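Local atomic coordinates of UDP-glucose:anthocyanidin 3-O-glucosyltransferase (Clitoria ternatea, PDB entry 4REM), a protein that belongs to the GT-B glycosyltransferases, whose two Rossmann-like domains, each built on a parallel beta sheet, face each other across a cleft. Residues H17-L22 / N46-T51; K81-L86 / K188-S193; D114-S119 / A133-V138; S139-L144 / F365-I370. All coordinates share one frame; numbering follows the deposited sequence.

Interaction 1: H17-L22 / N46-T51. With DLM (3,5,7-trihydroxy-2-(3,4,5-trihydroxyphenyl)chromenium), chain B.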
# COMPACT_ATOMS: atom_id res chain seq x y z
N HIS A 17 -6.49 1.13 -0.37
CA HIS A 17 -6.38 2.49 0.15
C HIS A 17 -7.31 2.72 1.33
O HIS A 17 -7.12 3.65 2.12
CB HIS A 17 -6.69 3.51 -0.95
CG HIS A 17 -5.58 3.71 -1.94
ND1 HIS A 17 -4.75 4.81 -1.90
CD2 HIS A 17 -5.18 2.97 -2.99
CE1 HIS A 17 -3.88 4.73 -2.89
NE2 HIS A 17 -4.11 3.62 -3.56
N LEU A 18 -8.33 1.87 1.46
CA LEU A 18 -9.37 2.06 2.46
C LEU A 18 -9.00 1.64 3.90
O LEU A 18 -9.19 2.44 4.82
CB LEU A 18 -10.69 1.41 1.99
CG LEU A 18 -11.37 2.08 0.80
CD1 LEU A 18 -12.23 1.09 0.02
CD2 LEU A 18 -12.20 3.25 1.27
N PRO A 19 -8.49 0.41 4.10
CA PRO A 19 -8.11 0.05 5.48
C PRO A 19 -7.05 0.94 6.17
O PRO A 19 -7.24 1.23 7.35
CB PRO A 19 -7.61 -1.39 5.34
CG PRO A 19 -8.30 -1.91 4.13
CD PRO A 19 -8.36 -0.74 3.19
N PRO A 20 -5.97 1.35 5.47
CA PRO A 20 -4.96 2.12 6.21
C PRO A 20 -5.46 3.48 6.69
O PRO A 20 -4.97 3.99 7.70
CB PRO A 20 -3.84 2.31 5.18
CG PRO A 20 -4.07 1.28 4.14
CD PRO A 20 -5.55 1.13 4.07
N LEU A 21 -6.41 4.07 5.97
CA LEU A 21 -6.96 5.37 6.38
C LEU A 21 -7.98 5.21 7.51
O LEU A 21 -8.07 6.07 8.39
CB LEU A 21 -7.57 6.10 5.19
CG LEU A 21 -8.02 7.53 5.46
CD1 LEU A 21 -6.91 8.29 6.17
CD2 LEU A 21 -8.39 8.24 4.18
N LEU A 22 -8.74 4.12 7.48
CA LEU A 22 -9.65 3.82 8.57
C LEU A 22 -8.86 3.54 9.84
O LEU A 22 -9.24 3.95 10.93
CB LEU A 22 -10.55 2.63 8.23
CG LEU A 22 -11.59 2.30 9.30
CD1 LEU A 22 -12.55 3.46 9.46
CD2 LEU A 22 -12.35 1.01 8.97
N ASN A 46 -17.77 2.17 1.26
CA ASN A 46 -18.35 2.08 2.60
C ASN A 46 -18.80 0.66 2.93
O ASN A 46 -18.63 0.20 4.05
CB ASN A 46 -19.52 3.06 2.76
CG ASN A 46 -19.08 4.50 2.82
OD1 ASN A 46 -17.92 4.80 3.12
ND2 ASN A 46 -20.00 5.42 2.55
N ALA A 47 -19.37 -0.02 1.94
CA ALA A 47 -19.76 -1.41 2.12
C ALA A 47 -18.54 -2.27 2.40
O ALA A 47 -18.59 -3.20 3.20
CB ALA A 47 -20.51 -1.92 0.89
N PHE A 48 -17.43 -1.95 1.73
CA PHE A 48 -16.19 -2.69 1.89
C PHE A 48 -15.64 -2.58 3.32
O PHE A 48 -15.16 -3.57 3.88
CB PHE A 48 -15.15 -2.18 0.89
CG PHE A 48 -13.83 -2.89 0.97
CD1 PHE A 48 -13.66 -4.13 0.39
CD2 PHE A 48 -12.75 -2.31 1.63
CE1 PHE A 48 -12.44 -4.79 0.46
CE2 PHE A 48 -11.54 -2.96 1.71
CZ PHE A 48 -11.38 -4.20 1.12
N LEU A 49 -15.70 -1.39 3.90
CA LEU A 49 -15.11 -1.14 5.21
C LEU A 49 -16.05 -1.40 6.39
O LEU A 49 -15.64 -1.97 7.39
CB LEU A 49 -14.56 0.29 5.30
CG LEU A 49 -13.18 0.56 4.70
CD1 LEU A 49 -12.69 1.95 5.08
CD2 LEU A 49 -12.19 -0.50 5.14
N PHE A 50 -17.31 -0.99 6.26
CA PHE A 50 -18.20 -0.90 7.42
C PHE A 50 -19.38 -1.87 7.46
O PHE A 50 -20.28 -1.70 8.30
CB PHE A 50 -18.74 0.53 7.54
CG PHE A 50 -17.68 1.60 7.47
CD1 PHE A 50 -16.87 1.87 8.57
CD2 PHE A 50 -17.51 2.35 6.32
CE1 PHE A 50 -15.91 2.86 8.51
CE2 PHE A 50 -16.55 3.34 6.25
CZ PHE A 50 -15.74 3.59 7.35
N THR A 51 -19.41 -2.87 6.59
CA THR A 51 -20.56 -3.77 6.49
C THR A 51 -20.88 -4.49 7.81
O THR A 51 -21.94 -4.27 8.41
CB THR A 51 -20.43 -4.78 5.34
OG1 THR A 51 -20.62 -4.10 4.09
CG2 THR A 51 -21.48 -5.87 5.46
O12 DLM B . -1.78 3.02 -8.83
C11 DLM B . -2.53 2.58 -7.77
C14 DLM B . -3.80 1.87 -8.11
C15 DLM B . -4.76 1.54 -7.15
C1 DLM B . 1.87 5.06 -8.21
C2 DLM B . 1.18 4.65 -7.07
O21 DLM B . -6.86 0.56 -6.54
O22 DLM B . -5.31 0.61 -11.22
C3 DLM B . -0.11 3.93 -7.24
C18 DLM B . -5.14 0.90 -9.90
C19 DLM B . -4.00 1.56 -9.46
C17 DLM B . -6.18 0.53 -8.92
O24 DLM B . -7.32 -0.11 -9.31
C16 DLM B . -5.94 0.88 -7.49
C10 DLM B . -2.05 2.82 -6.37
O27 DLM B . -2.75 2.39 -5.28
C9 DLM B . -0.85 3.49 -6.16
C4 DLM B . -0.60 3.68 -8.62
C5 DLM B . 0.17 4.14 -9.69
C6 DLM B . 1.37 4.81 -9.49
O29 DLM B . 2.08 5.23 -10.57
O30 DLM B . 1.68 4.90 -5.83
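L49 wedges its isobutyl group against L18, P19 and L22, packing helix 43-50 on helix 18-31 in the Rossmann-like N-terminal domain. The short helical segments 18-22 and 46-50 cross at -57°, with axes 10.6 Å apart at their closest, leucine and phenylalanine side chains filling the gap. Starting at the root of L49, CB lies over one face of the F50 ring, offset toward its rim. With chi1 at -81° the next carbon swings beside the backbone N, and CG comes 3.8 Å from L18 CB. The chain then forks. L49 CD1 drops between the two leucines of the other helix, 3.5 Å from L18 O and 3.9 Å from L22 CB, while the second methyl, CD2, turns to the proline and rests 3.9 Å from P19 N. Two aromatic neighbours extend this apolar patch. The F48 ring meets P19 CD at its edge, and its CD2 is 3.8 Å from L18 CD1; F50 offers CE1 to L22 CD1. P19 suits the first helical turn, where a backbone nitrogen has no earlier carbonyl to bond and the missing N-H costs nothing. H17, just ahead of that turn, takes no part in the packing and turns its ring edge to the bound DLM. Its ND1 is hydrogen-bonded to D114, which helps fix the imidazole, and H17 NE2 shares a hydrogen bond with DLM O27.

Interaction 2: K81-L86 / K188-S193. With DLM (3,5,7-trihydroxy-2-(3,4,5-trihydroxyphenyl)chromenium), chain B.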
# COMPACT_ATOMS: atom_id res chain seq x y z
N LYS A 81 -12.67 2.98 -13.13
CA LYS A 81 -13.42 3.35 -11.93
C LYS A 81 -12.72 4.47 -11.16
O LYS A 81 -13.37 5.31 -10.55
CB LYS A 81 -13.64 2.14 -11.02
CG LYS A 81 -14.75 1.20 -11.47
CD LYS A 81 -14.98 0.09 -10.44
CE LYS A 81 -15.98 -0.94 -10.95
NZ LYS A 81 -16.09 -2.12 -10.04
N LEU A 82 -11.39 4.47 -11.19
CA LEU A 82 -10.61 5.52 -10.54
C LEU A 82 -10.85 6.85 -11.25
O LEU A 82 -11.08 7.87 -10.61
CB LEU A 82 -9.12 5.17 -10.56
CG LEU A 82 -8.68 3.74 -10.25
CD1 LEU A 82 -7.17 3.63 -10.31
CD2 LEU A 82 -9.18 3.28 -8.90
N ASP A 83 -10.79 6.82 -12.58
CA ASP A 83 -11.01 8.01 -13.39
C ASP A 83 -12.43 8.56 -13.21
O ASP A 83 -12.63 9.76 -13.12
CB ASP A 83 -10.77 7.71 -14.87
CG ASP A 83 -9.31 7.51 -15.19
OD1 ASP A 83 -8.46 8.02 -14.44
OD2 ASP A 83 -9.01 6.86 -16.21
N LEU A 84 -13.40 7.65 -13.17
CA LEU A 84 -14.79 8.03 -13.02
C LEU A 84 -15.07 8.72 -11.68
O LEU A 84 -15.81 9.70 -11.63
CB LEU A 84 -15.70 6.81 -13.21
CG LEU A 84 -15.84 6.34 -14.65
CD1 LEU A 84 -16.67 5.07 -14.75
CD2 LEU A 84 -16.43 7.44 -15.51
N PHE A 85 -14.47 8.22 -10.60
CA PHE A 85 -14.61 8.86 -9.30
C PHE A 85 -13.91 10.22 -9.29
O PHE A 85 -14.46 11.20 -8.80
CB PHE A 85 -14.06 7.99 -8.18
CG PHE A 85 -14.01 8.69 -6.85
CD1 PHE A 85 -15.17 8.90 -6.11
CD2 PHE A 85 -12.80 9.15 -6.33
CE1 PHE A 85 -15.13 9.56 -4.89
CE2 PHE A 85 -12.76 9.80 -5.11
CZ PHE A 85 -13.92 10.00 -4.39
N LEU A 86 -12.70 10.27 -9.83
CA LEU A 86 -11.93 11.50 -9.85
C LEU A 86 -12.59 12.57 -10.72
O LEU A 86 -12.38 13.76 -10.52
CB LEU A 86 -10.50 11.23 -10.32
CG LEU A 86 -9.60 10.46 -9.35
CD1 LEU A 86 -8.27 10.12 -10.00
CD2 LEU A 86 -9.37 11.26 -8.08
N LYS A 188 -2.18 8.37 -23.98
CA LYS A 188 -2.07 7.39 -22.91
C LYS A 188 -2.33 7.98 -21.53
O LYS A 188 -2.51 7.24 -20.56
CB LYS A 188 -0.70 6.71 -22.94
CG LYS A 188 -0.52 5.71 -24.07
CD LYS A 188 0.83 5.02 -23.99
CE LYS A 188 0.92 3.84 -24.95
NZ LYS A 188 2.20 3.10 -24.81
N GLU A 189 -2.35 9.31 -21.44
CA GLU A 189 -2.61 9.98 -20.17
C GLU A 189 -4.04 9.79 -19.69
O GLU A 189 -4.99 10.06 -20.43
CB GLU A 189 -2.31 11.48 -20.27
CG GLU A 189 -0.84 11.83 -20.42
CD GLU A 189 -0.60 13.33 -20.41
OE1 GLU A 189 -0.14 13.87 -21.45
OE2 GLU A 189 -0.86 13.97 -19.37
N THR A 190 -4.19 9.32 -18.46
CA THR A 190 -5.50 9.18 -17.84
C THR A 190 -5.71 10.30 -16.84
O THR A 190 -4.77 10.99 -16.46
CB THR A 190 -5.63 7.83 -17.11
OG1 THR A 190 -4.64 7.74 -16.08
CG2 THR A 190 -5.45 6.69 -18.09
N LEU A 191 -6.96 10.48 -16.41
CA LEU A 191 -7.28 11.44 -15.36
C LEU A 191 -6.56 11.03 -14.07
O LEU A 191 -6.20 11.88 -13.26
CB LEU A 191 -8.79 11.51 -15.13
CG LEU A 191 -9.30 12.55 -14.13
CD1 LEU A 191 -8.72 13.91 -14.44
CD2 LEU A 191 -10.81 12.60 -14.14
N PHE A 192 -6.35 9.73 -13.91
CA PHE A 192 -5.64 9.19 -12.76
C PHE A 192 -4.16 9.58 -12.80
O PHE A 192 -3.60 10.00 -11.79
CB PHE A 192 -5.79 7.67 -12.72
CG PHE A 192 -5.09 7.03 -11.55
CD1 PHE A 192 -5.45 7.36 -10.25
CD2 PHE A 192 -4.10 6.08 -11.75
CE1 PHE A 192 -4.81 6.77 -9.17
CE2 PHE A 192 -3.46 5.49 -10.68
CZ PHE A 192 -3.82 5.83 -9.39
N SER A 193 -3.53 9.42 -13.96
CA SER A 193 -2.11 9.72 -14.12
C SER A 193 -1.85 11.22 -14.05
O SER A 193 -0.81 11.65 -13.55
CB SER A 193 -1.57 9.14 -15.42
OG SER A 193 -2.08 9.83 -16.55
O12 DLM B . -1.78 3.02 -8.83
C11 DLM B . -2.53 2.58 -7.77
C14 DLM B . -3.80 1.87 -8.11
C15 DLM B . -4.76 1.54 -7.15
C1 DLM B . 1.87 5.06 -8.21
C2 DLM B . 1.18 4.65 -7.07
O21 DLM B . -6.86 0.56 -6.54
O22 DLM B . -5.31 0.61 -11.22
C3 DLM B . -0.11 3.93 -7.24
C18 DLM B . -5.14 0.90 -9.90
C19 DLM B . -4.00 1.56 -9.46
C17 DLM B . -6.18 0.53 -8.92
O24 DLM B . -7.32 -0.11 -9.31
C16 DLM B . -5.94 0.88 -7.49
C10 DLM B . -2.05 2.82 -6.37
O27 DLM B . -2.75 2.39 -5.28
C9 DLM B . -0.85 3.49 -6.16
C4 DLM B . -0.60 3.68 -8.62
C5 DLM B . 0.17 4.14 -9.69
C6 DLM B . 1.37 4.81 -9.49
O29 DLM B . 2.08 5.23 -10.57
O30 DLM B . 1.68 4.90 -5.83
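D83 and L191 bring their CA atoms within 5.4 Å of each other, where the flank of helix 80-86 meets the first turn of helix 191-196. That turn opens with a capping box: S193 N donates to T190 OG1 at 2.9 Å, and T190 N returns a bond to S193 OG. Both hydroxyl side chains are short enough to fold back on the helix start. D83 adds a third acceptor to this end. Its OD1 takes a weak, bent bond from F192 N (2.8 Å, 125° at the hydrogen), one of the first-turn amides that lack a partner within the helix, and its OD2 lies against T190 CB. A carboxylate here would probably also be stabilised by the positive end of the helix dipole. Apolar side chains make up the rest of the contact: L191 CD2 packs 4.1 Å from L86 CB, and L86 CD1 reaches the edge of the F192 ring. F192 CG is anti to its own backbone N (chi1 -179°), carrying the phenyl past D83 to DLM, whose O12 sits near the ring plane, 3.5 Å from F192 CE2. L82 serves both flat groups with a single methyl, as a flexible leucine can. That carbon touches DLM at C18 (3.4 Å), and it also makes a CH-pi contact in which L82 CD1 stands 3.9 Å from the F192 ring centroid, only 2° off the normal.

Interaction 3: D114-S119 / A133-V138. With DLM (3,5,7-trihydroxy-2-(3,4,5-trihydroxyphenyl)chromenium), chain B.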
# COMPACT_ATOMS: atom_id res chain seq x y z
N ASP A 114 -6.75 11.12 1.35
CA ASP A 114 -5.77 10.38 0.58
C ASP A 114 -5.19 11.34 -0.45
O ASP A 114 -5.93 12.12 -1.05
CB ASP A 114 -6.44 9.20 -0.12
CG ASP A 114 -5.44 8.28 -0.81
OD1 ASP A 114 -5.25 7.15 -0.33
OD2 ASP A 114 -4.87 8.70 -1.84
N ALA A 115 -3.88 11.30 -0.64
CA ALA A 115 -3.20 12.26 -1.51
C ALA A 115 -3.72 12.25 -2.94
O ALA A 115 -3.57 13.23 -3.67
CB ALA A 115 -1.70 12.02 -1.49
N PHE A 116 -4.34 11.14 -3.34
CA PHE A 116 -4.87 11.00 -4.70
C PHE A 116 -6.13 11.84 -4.92
O PHE A 116 -6.42 12.25 -6.04
CB PHE A 116 -5.14 9.53 -5.03
CG PHE A 116 -3.90 8.70 -5.20
CD1 PHE A 116 -2.64 9.27 -5.15
CD2 PHE A 116 -4.00 7.33 -5.43
CE1 PHE A 116 -1.50 8.50 -5.31
CE2 PHE A 116 -2.86 6.56 -5.59
CZ PHE A 116 -1.61 7.14 -5.53
N VAL A 117 -6.88 12.08 -3.85
CA VAL A 117 -8.08 12.91 -3.93
C VAL A 117 -7.68 14.38 -3.90
O VAL A 117 -7.93 15.09 -2.93
CB VAL A 117 -9.07 12.59 -2.79
CG1 VAL A 117 -10.43 13.21 -3.05
CG2 VAL A 117 -9.21 11.08 -2.64
N THR A 118 -7.06 14.84 -4.99
CA THR A 118 -6.52 16.19 -5.06
C THR A 118 -7.60 17.27 -5.05
O THR A 118 -7.32 18.43 -4.74
CB THR A 118 -5.62 16.38 -6.30
OG1 THR A 118 -6.33 15.97 -7.48
CG2 THR A 118 -4.36 15.55 -6.16
N SER A 119 -8.83 16.89 -5.37
CA SER A 119 -9.94 17.83 -5.37
C SER A 119 -10.29 18.29 -3.95
O SER A 119 -10.83 19.37 -3.76
CB SER A 119 -11.18 17.23 -6.04
OG SER A 119 -10.97 16.99 -7.41
N ALA A 133 -2.64 15.49 3.77
CA ALA A 133 -2.53 14.42 2.79
C ALA A 133 -2.09 13.12 3.46
O ALA A 133 -1.14 13.10 4.25
CB ALA A 133 -1.56 14.81 1.69
N PHE A 134 -2.78 12.03 3.14
CA PHE A 134 -2.42 10.71 3.65
C PHE A 134 -1.76 9.89 2.55
O PHE A 134 -2.25 9.85 1.42
CB PHE A 134 -3.65 9.99 4.20
CG PHE A 134 -3.37 8.59 4.68
CD1 PHE A 134 -2.59 8.38 5.81
CD2 PHE A 134 -3.90 7.50 4.02
CE1 PHE A 134 -2.34 7.09 6.26
CE2 PHE A 134 -3.65 6.21 4.47
CZ PHE A 134 -2.87 6.01 5.59
N TRP A 135 -0.65 9.22 2.88
CA TRP A 135 0.13 8.50 1.88
C TRP A 135 0.35 7.03 2.26
O TRP A 135 1.29 6.70 2.98
CB TRP A 135 1.48 9.19 1.68
CG TRP A 135 2.24 8.68 0.51
CD1 TRP A 135 3.25 7.77 0.52
CD2 TRP A 135 2.06 9.06 -0.86
NE1 TRP A 135 3.72 7.55 -0.75
CE2 TRP A 135 3.00 8.34 -1.62
CE3 TRP A 135 1.20 9.94 -1.52
CZ2 TRP A 135 3.10 8.47 -3.01
CZ3 TRP A 135 1.30 10.07 -2.89
CH2 TRP A 135 2.24 9.34 -3.62
N PRO A 136 -0.53 6.14 1.76
CA PRO A 136 -0.47 4.70 2.02
C PRO A 136 0.33 3.95 0.96
O PRO A 136 0.36 2.72 0.98
CB PRO A 136 -1.93 4.29 1.94
CG PRO A 136 -2.49 5.19 0.88
CD PRO A 136 -1.76 6.50 1.01
N ASN A 137 0.96 4.67 0.04
CA ASN A 137 1.73 4.05 -1.02
C ASN A 137 3.18 3.81 -0.60
O ASN A 137 3.51 4.00 0.57
CB ASN A 137 1.68 4.91 -2.28
CG ASN A 137 0.27 5.38 -2.60
OD1 ASN A 137 -0.00 6.58 -2.63
ND2 ASN A 137 -0.63 4.44 -2.85
N VAL A 138 4.03 3.40 -1.54
CA VAL A 138 5.46 3.28 -1.26
C VAL A 138 5.99 4.66 -0.90
O VAL A 138 5.87 5.60 -1.68
CB VAL A 138 6.24 2.70 -2.46
CG1 VAL A 138 7.73 2.66 -2.17
CG2 VAL A 138 5.74 1.31 -2.80
O12 DLM B . -1.78 3.02 -8.83
C11 DLM B . -2.53 2.58 -7.77
C14 DLM B . -3.80 1.87 -8.11
C15 DLM B . -4.76 1.54 -7.15
C1 DLM B . 1.87 5.06 -8.21
C2 DLM B . 1.18 4.65 -7.07
O21 DLM B . -6.86 0.56 -6.54
O22 DLM B . -5.31 0.61 -11.22
C3 DLM B . -0.11 3.93 -7.24
C18 DLM B . -5.14 0.90 -9.90
C19 DLM B . -4.00 1.56 -9.46
C17 DLM B . -6.18 0.53 -8.92
O24 DLM B . -7.32 -0.11 -9.31
C16 DLM B . -5.94 0.88 -7.49
C10 DLM B . -2.05 2.82 -6.37
O27 DLM B . -2.75 2.39 -5.28
C9 DLM B . -0.85 3.49 -6.16
C4 DLM B . -0.60 3.68 -8.62
C5 DLM B . 0.17 4.14 -9.69
C6 DLM B . 1.37 4.81 -9.49
O29 DLM B . 2.08 5.23 -10.57
O30 DLM B . 1.68 4.90 -5.83
O HOH W 1 -2.60 7.89 -2.18
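D114 OD2 receives the backbone F116 N at 2.9 Å, on its lone pair facing away from OD1. This bond makes an Asx turn within a type I turn from D114 to V117, just where strand 110-114 leaves the parallel sheet of the Rossmann-like domain. Aspartate suits the place, being short enough for OD2 to reach back to the amide two residues on. A water donates to N137 OD1; it also lies close to D114 OD2, but at a distance too short to be trusted. Strand 131-135 runs alongside: D114 and F134 form a parallel bridge, extended by A115 N donating to F134 O (3.0 Å). A115 is small enough to fit against the indole, its CB lying 3.6 Å from W135 CE3 at the ring edge. F116 points an edge at the face of W135 in an offset edge-to-face pair, centroids 6.0 Å apart and planes at 89°. N137 OD1 stands over that indole too, and lies 3.4 Å from F116 CZ. The water sits over one face of the F116 phenyl, whose edge meets DLM, with F116 CE2 3.7 Å from DLM C9. The indole is pinned by its own N-H: W135 NE1 donates to V138 O at 3.0 Å, the acceptor in the ring plane but the donor above the carbonyl plane.

Interaction 4: S139-L144 / F365-I370. With DLM (3,5,7-trihydroxy-2-(3,4,5-trihydroxyphenyl)chromenium), chain B.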
# COMPACT_ATOMS: atom_id res chain seq x y z
N SER A 139 6.57 4.78 0.29
CA SER A 139 7.01 6.08 0.81
C SER A 139 8.08 6.73 -0.06
O SER A 139 7.99 7.92 -0.38
CB SER A 139 7.53 5.93 2.24
OG SER A 139 8.52 4.93 2.32
N CYS A 140 9.07 5.94 -0.47
CA CYS A 140 10.19 6.44 -1.26
C CYS A 140 9.77 7.00 -2.61
O CYS A 140 10.55 7.69 -3.27
CB CYS A 140 11.24 5.35 -1.45
SG CYS A 140 12.04 4.82 0.07
N SER A 141 8.54 6.72 -3.03
CA SER A 141 8.04 7.18 -4.31
C SER A 141 7.54 8.62 -4.26
O SER A 141 7.20 9.20 -5.29
CB SER A 141 6.93 6.25 -4.82
OG SER A 141 5.84 6.22 -3.93
N LEU A 142 7.49 9.19 -3.06
CA LEU A 142 7.10 10.59 -2.88
C LEU A 142 8.07 11.53 -3.58
O LEU A 142 7.68 12.58 -4.09
CB LEU A 142 7.01 10.95 -1.40
CG LEU A 142 5.70 10.63 -0.68
CD1 LEU A 142 5.85 10.80 0.82
CD2 LEU A 142 4.58 11.50 -1.20
N SER A 143 9.34 11.15 -3.60
CA SER A 143 10.40 11.96 -4.19
C SER A 143 10.23 12.13 -5.70
O SER A 143 10.56 13.18 -6.26
CB SER A 143 11.77 11.36 -3.88
OG SER A 143 12.81 12.15 -4.41
N LEU A 144 9.74 11.08 -6.36
CA LEU A 144 9.57 11.06 -7.81
C LEU A 144 8.75 12.24 -8.34
O LEU A 144 9.11 12.86 -9.34
CB LEU A 144 8.89 9.76 -8.24
CG LEU A 144 9.59 8.43 -7.96
CD1 LEU A 144 8.69 7.27 -8.35
CD2 LEU A 144 10.90 8.35 -8.70
N PHE A 365 3.01 -2.90 -11.75
CA PHE A 365 2.69 -1.53 -12.14
C PHE A 365 2.90 -0.55 -10.99
O PHE A 365 3.32 -0.92 -9.90
CB PHE A 365 1.25 -1.43 -12.64
CG PHE A 365 0.22 -1.69 -11.57
CD1 PHE A 365 -0.39 -0.64 -10.91
CD2 PHE A 365 -0.12 -2.99 -11.23
CE1 PHE A 365 -1.34 -0.88 -9.93
CE2 PHE A 365 -1.07 -3.23 -10.24
CZ PHE A 365 -1.67 -2.18 -9.59
N GLY A 366 2.59 0.72 -11.26
CA GLY A 366 2.64 1.76 -10.25
C GLY A 366 3.99 1.93 -9.59
O GLY A 366 5.01 2.06 -10.26
N ASP A 367 3.98 1.93 -8.26
CA ASP A 367 5.20 2.12 -7.48
C ASP A 367 5.72 0.81 -6.91
O ASP A 367 6.48 0.80 -5.94
CB ASP A 367 4.96 3.14 -6.36
CG ASP A 367 3.85 2.72 -5.42
OD1 ASP A 367 3.11 1.77 -5.75
OD2 ASP A 367 3.71 3.35 -4.36
N GLN A 368 5.32 -0.30 -7.53
CA GLN A 368 5.79 -1.62 -7.12
C GLN A 368 7.24 -1.83 -7.54
O GLN A 368 7.98 -2.59 -6.92
CB GLN A 368 4.90 -2.71 -7.71
CG GLN A 368 3.47 -2.70 -7.18
CD GLN A 368 2.52 -3.54 -8.02
OE1 GLN A 368 2.91 -4.12 -9.03
NE2 GLN A 368 1.27 -3.61 -7.60
N GLY A 369 7.64 -1.15 -8.62
CA GLY A 369 9.01 -1.19 -9.07
C GLY A 369 9.93 -0.45 -8.11
O GLY A 369 11.07 -0.85 -7.91
N ILE A 370 9.41 0.62 -7.51
CA ILE A 370 10.16 1.37 -6.52
C ILE A 370 10.34 0.52 -5.26
O ILE A 370 11.42 0.47 -4.69
CB ILE A 370 9.46 2.69 -6.15
CG1 ILE A 370 9.16 3.50 -7.41
CG2 ILE A 370 10.30 3.49 -5.16
CD1 ILE A 370 10.39 3.86 -8.22
O12 DLM B . -1.78 3.02 -8.83
C11 DLM B . -2.53 2.58 -7.77
C14 DLM B . -3.80 1.87 -8.11
C15 DLM B . -4.76 1.54 -7.15
C1 DLM B . 1.87 5.06 -8.21
C2 DLM B . 1.18 4.65 -7.07
O21 DLM B . -6.86 0.56 -6.54
O22 DLM B . -5.31 0.61 -11.22
C3 DLM B . -0.11 3.93 -7.24
C18 DLM B . -5.14 0.90 -9.90
C19 DLM B . -4.00 1.56 -9.46
C17 DLM B . -6.18 0.53 -8.92
O24 DLM B . -7.32 -0.11 -9.31
C16 DLM B . -5.94 0.88 -7.49
C10 DLM B . -2.05 2.82 -6.37
O27 DLM B . -2.75 2.39 -5.28
C9 DLM B . -0.85 3.49 -6.16
C4 DLM B . -0.60 3.68 -8.62
C5 DLM B . 0.17 4.14 -9.69
C6 DLM B . 1.37 4.81 -9.49
O29 DLM B . 2.08 5.23 -10.57
O30 DLM B . 1.68 4.90 -5.83
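S141 and D367 both set the first side-chain atom between backbone N and carbonyl carbon, OG of S141 at chi1 61° and CG of D367 at 58°, which turns their polar ends to the same small region. S141 OG and D367 OD2 stay 3.6 Å apart; each is hydrogen-bonded to V138, the hydroxyl to its carbonyl oxygen and the carboxylate to its N-H. D367 OD2 also takes a weak hydrogen bond from DLM O30 at 2.9 Å, while OD1 of the same carboxylate is hydrogen-bonded to a glycerol, probably from the crystallisation liquor. Aspartate suits this spot, having a short arm and an acceptor for more than one donor. Here the two halves of the GT-B fold meet across the cleft: residues 139-144 follow strand 131-135 of the N-terminal sheet, and residues 365-370 lead from strand 359-361 of the C-terminal sheet into helix 368-378. I370 supplies the apolar part of the join. Its CD1 and L144 CD1 meet tip to tip at 3.8 Å, and its other branch, I370 CG2, lies 4.3 Å from C140 CB, so the two branches reach different residues of the loop. Before the helix, F365 to Q368 form a type II' turn with G366 at phi 57°. Lacking a side chain, G366 can bring its CA within 3.4 Å of DLM C6. F365 approaches DLM obliquely, CE1 3.6 Å from DLM C19, and its backbone is tied down by F365 N donating to Q368 OE1 at 3.0 Å.

Interactions 3 and 4 are buried, whereas interactions 1 and 2 are only partly so; F48 of interaction 1 is exposed. All four have a residue touching DLM. Interaction 1 is otherwise purely apolar, helix on helix, with H17 its one polar outpost, while interaction 2 mixes a capped helix start with apolar side chains. Interaction 3 alone is strand pairing, and polar bonds tie it to interactions 1 and 4. Interactions 2 and 3 meet more simply, F192 packing on F116. The first three lie in the N-terminal half of the fold; interaction 4, with the smallest buried area, bridges to the C-terminal domain.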